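Local coordinates for Bm4233, isoform b (Brugia malayi, PDB 6ANY), which is a secreted venom allergen-like protein of the CAP superfamily that probably binds and transports sterols, at residues Leu32-Arg35 with Tyr39-Arg42. Numbering follows the deposited sequence.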
ATOM      1  N   LEU A  32      12.424   4.809  -9.579  1.00 15.46           N
ATOM      2  CA  LEU A  32      12.651   4.896  -8.118  1.00 17.86           C
ATOM      3  C   LEU A  32      13.896   4.124  -7.645  1.00 18.88           C
ATOM      4  O   LEU A  32      14.100   2.992  -8.007  1.00 21.62           O
ATOM      5  CB  LEU A  32      11.426   4.420  -7.292  1.00 19.52           C
ATOM      6  CG  LEU A  32      10.081   5.073  -7.595  1.00 18.38           C
ATOM      7  CD1 LEU A  32       9.005   4.392  -6.817  1.00 17.97           C
ATOM      8  CD2 LEU A  32      10.144   6.575  -7.347  1.00 18.23           C
ATOM      9  N   LYS A  33      14.698   4.775  -6.813  1.00 18.82           N
ATOM     10  CA  LYS A  33      15.950   4.260  -6.351  1.00 18.10           C
ATOM     11  C   LYS A  33      15.742   3.416  -5.118  1.00 18.57           C
ATOM     12  O   LYS A  33      14.912   3.733  -4.274  1.00 18.92           O
ATOM     13  CB  LYS A  33      16.934   5.404  -6.035  1.00 18.41           C
ATOM     14  CG  LYS A  33      17.575   6.007  -7.295  1.00 21.38           C
ATOM     15  CD  LYS A  33      18.143   7.375  -7.106  1.00 22.71           C
ATOM     16  CE  LYS A  33      19.190   7.687  -8.177  1.00 25.07           C
ATOM     17  NZ  LYS A  33      19.593   9.130  -8.085  1.00 25.95           N
ATOM     18  N   ASN A  34      16.580   2.404  -4.970  1.00 16.52           N
ATOM     19  CA  ASN A  34      16.656   1.658  -3.750  1.00 19.21           C
ATOM     20  C   ASN A  34      17.724   2.292  -2.844  1.00 20.40           C
ATOM     21  O   ASN A  34      18.307   3.362  -3.138  1.00 17.82           O
ATOM     22  CB  ASN A  34      16.891   0.158  -4.062  1.00 18.64           C
ATOM     23  CG  ASN A  34      18.189  -0.118  -4.833  1.00 19.23           C
ATOM     24  OD1 ASN A  34      19.180   0.607  -4.716  1.00 18.73           O
ATOM     25  ND2 ASN A  34      18.151  -1.148  -5.686  1.00 21.27           N
ATOM     26  N   ARG A  35      18.006   1.608  -1.767  1.00 21.90           N
ATOM     27  CA  ARG A  35      19.002   2.046  -0.778  1.00 24.95           C
ATOM     28  C   ARG A  35      20.447   2.215  -1.302  1.00 23.80           C
ATOM     29  O   ARG A  35      21.218   3.065  -0.829  1.00 20.44           O
ATOM     30  CB  ARG A  35      19.007   0.996   0.333  1.00 31.68           C
ATOM     31  CG  ARG A  35      19.176   1.499   1.720  1.00 38.74           C
ATOM     32  CD  ARG A  35      20.584   1.383   2.183  1.00 43.62           C
ATOM     33  NE  ARG A  35      20.614   1.804   3.566  1.00 51.57           N
ATOM     34  CZ  ARG A  35      20.773   1.028   4.625  1.00 54.95           C
ATOM     35  NH1 ARG A  35      20.979  -0.285   4.508  1.00 62.11           N
ATOM     36  NH2 ARG A  35      20.745   1.592   5.834  1.00 59.22           N
ATOM     37  N   TYR A  39      18.324   2.334  -9.563  1.00 22.16           N
ATOM     38  CA  TYR A  39      16.905   2.248  -9.924  1.00 21.05           C
ATOM     39  C   TYR A  39      16.340   0.853  -9.774  1.00 19.72           C
ATOM     40  O   TYR A  39      16.971  -0.097 -10.081  1.00 17.55           O
ATOM     41  CB  TYR A  39      16.667   2.749 -11.329  1.00 22.15           C
ATOM     42  CG  TYR A  39      16.803   4.260 -11.431  1.00 23.97           C
ATOM     43  CD1 TYR A  39      15.916   5.094 -10.762  1.00 23.56           C
ATOM     44  CD2 TYR A  39      17.827   4.846 -12.183  1.00 23.91           C
ATOM     45  CE1 TYR A  39      16.045   6.461 -10.792  1.00 24.36           C
ATOM     46  CE2 TYR A  39      17.954   6.217 -12.256  1.00 26.22           C
ATOM     47  CZ  TYR A  39      17.046   7.017 -11.544  1.00 25.66           C
ATOM     48  OH  TYR A  39      17.123   8.353 -11.610  1.00 24.16           O
ATOM     49  N   MET A  40      15.113   0.763  -9.293  1.00 19.94           N
ATOM     50  CA  MET A  40      14.428  -0.491  -9.221  1.00 18.86           C
ATOM     51  C   MET A  40      14.090  -0.943 -10.609  1.00 17.64           C
ATOM     52  O   MET A  40      13.974  -0.122 -11.494  1.00 18.86           O
ATOM     53  CB  MET A  40      13.180  -0.334  -8.360  1.00 18.54           C
ATOM     54  CG  MET A  40      13.536  -0.175  -6.877  1.00 19.00           C
ATOM     55  SD  MET A  40      14.004  -1.750  -6.071  1.00 18.99           S
ATOM     56  CE  MET A  40      12.474  -2.620  -5.859  1.00 18.33           C
ATOM     57  N   PRO A  41      13.944  -2.249 -10.809  1.00 18.57           N
ATOM     58  CA  PRO A  41      13.807  -2.771 -12.181  1.00 19.28           C
ATOM     59  C   PRO A  41      12.436  -2.481 -12.724  1.00 17.34           C
ATOM     60  O   PRO A  41      11.490  -2.437 -11.964  1.00 18.95           O
ATOM     61  CB  PRO A  41      13.995  -4.294 -12.004  1.00 19.35           C
ATOM     62  CG  PRO A  41      13.821  -4.566 -10.542  1.00 18.49           C
ATOM     63  CD  PRO A  41      14.271  -3.326  -9.858  1.00 17.90           C
ATOM     64  N   ARG A  42      12.339  -2.311 -14.021  1.00 16.72           N
ATOM     65  CA  ARG A  42      11.057  -2.171 -14.697  1.00 17.97           C
ATOM     66  C   ARG A  42      10.204  -3.405 -14.521  1.00 15.98           C
ATOM     67  O   ARG A  42      10.730  -4.506 -14.461  1.00 16.71           O
ATOM     68  CB  ARG A  42      11.215  -1.813 -16.182  1.00 20.96           C
ATOM     69  CG  ARG A  42      11.661  -0.368 -16.387  1.00 21.81           C
ATOM     70  CD  ARG A  42      12.084  -0.062 -17.838  1.00 23.28           C
ATOM     71  NE  ARG A  42      10.952   0.152 -18.726  1.00 24.13           N
ATOM     72  CZ  ARG A  42      10.331   1.312 -18.917  1.00 24.81           C
ATOM     73  NH1 ARG A  42      10.721   2.388 -18.262  1.00 27.42           N
ATOM     74  NH2 ARG A  42       9.321   1.400 -19.783  1.00 23.34           N
TER
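A single beta bridge pairs Lys-33 with Tyr-39 where the loop between helix 10-28 and strand 43-44 doubles back on itself, at the periphery of the molecule about 17 Å (centre to centre) from the middle of the chain. The evidence for the bridge is a CA-CA separation of 4.2 Å between these two residues and one backbone bond, from Met-40 N to Leu-32 O at 2.8 Å. With 164° at the hydrogen and 163° at the oxygen, that bond is close to straight. Tyr-39 CA adds a CH...O approach to the same carbonyl, and Met-40 CG packs against it, 3.4 Å from Leu-32 O.

On the exposed face, the Lys-33 chain is extended beyond CG and crosses the phenol of Tyr-39 obliquely. Lys-33 CG makes a CH-pi contact 4.3 Å from the Tyr-39 ring centroid. At 29° off the ring normal, this contact is off-centre. Farther out, Lys-33 CE is 4.0 Å from Tyr-39 CZ. Leu-32 N lies near the plane of the Tyr-39 ring at its edge, 3.7 Å from Tyr-39 CD1. In the CAP fold, whose central sheet is packed between helices, this hairpin-like return leads out of helix 10-28, and Leu-32 and Met-40 both lie against Leu-27 of that helix and Leu-111 of helix 110-114.

Met-40 is buried, and bends at its second and third torsions bring Met-40 SD to 4.0 Å from Asn-34 CB. Asn-34 OD1 accepts a hydrogen bond from Thr-38 N, tying its amide to the turn that joins 32-35 to 39-42.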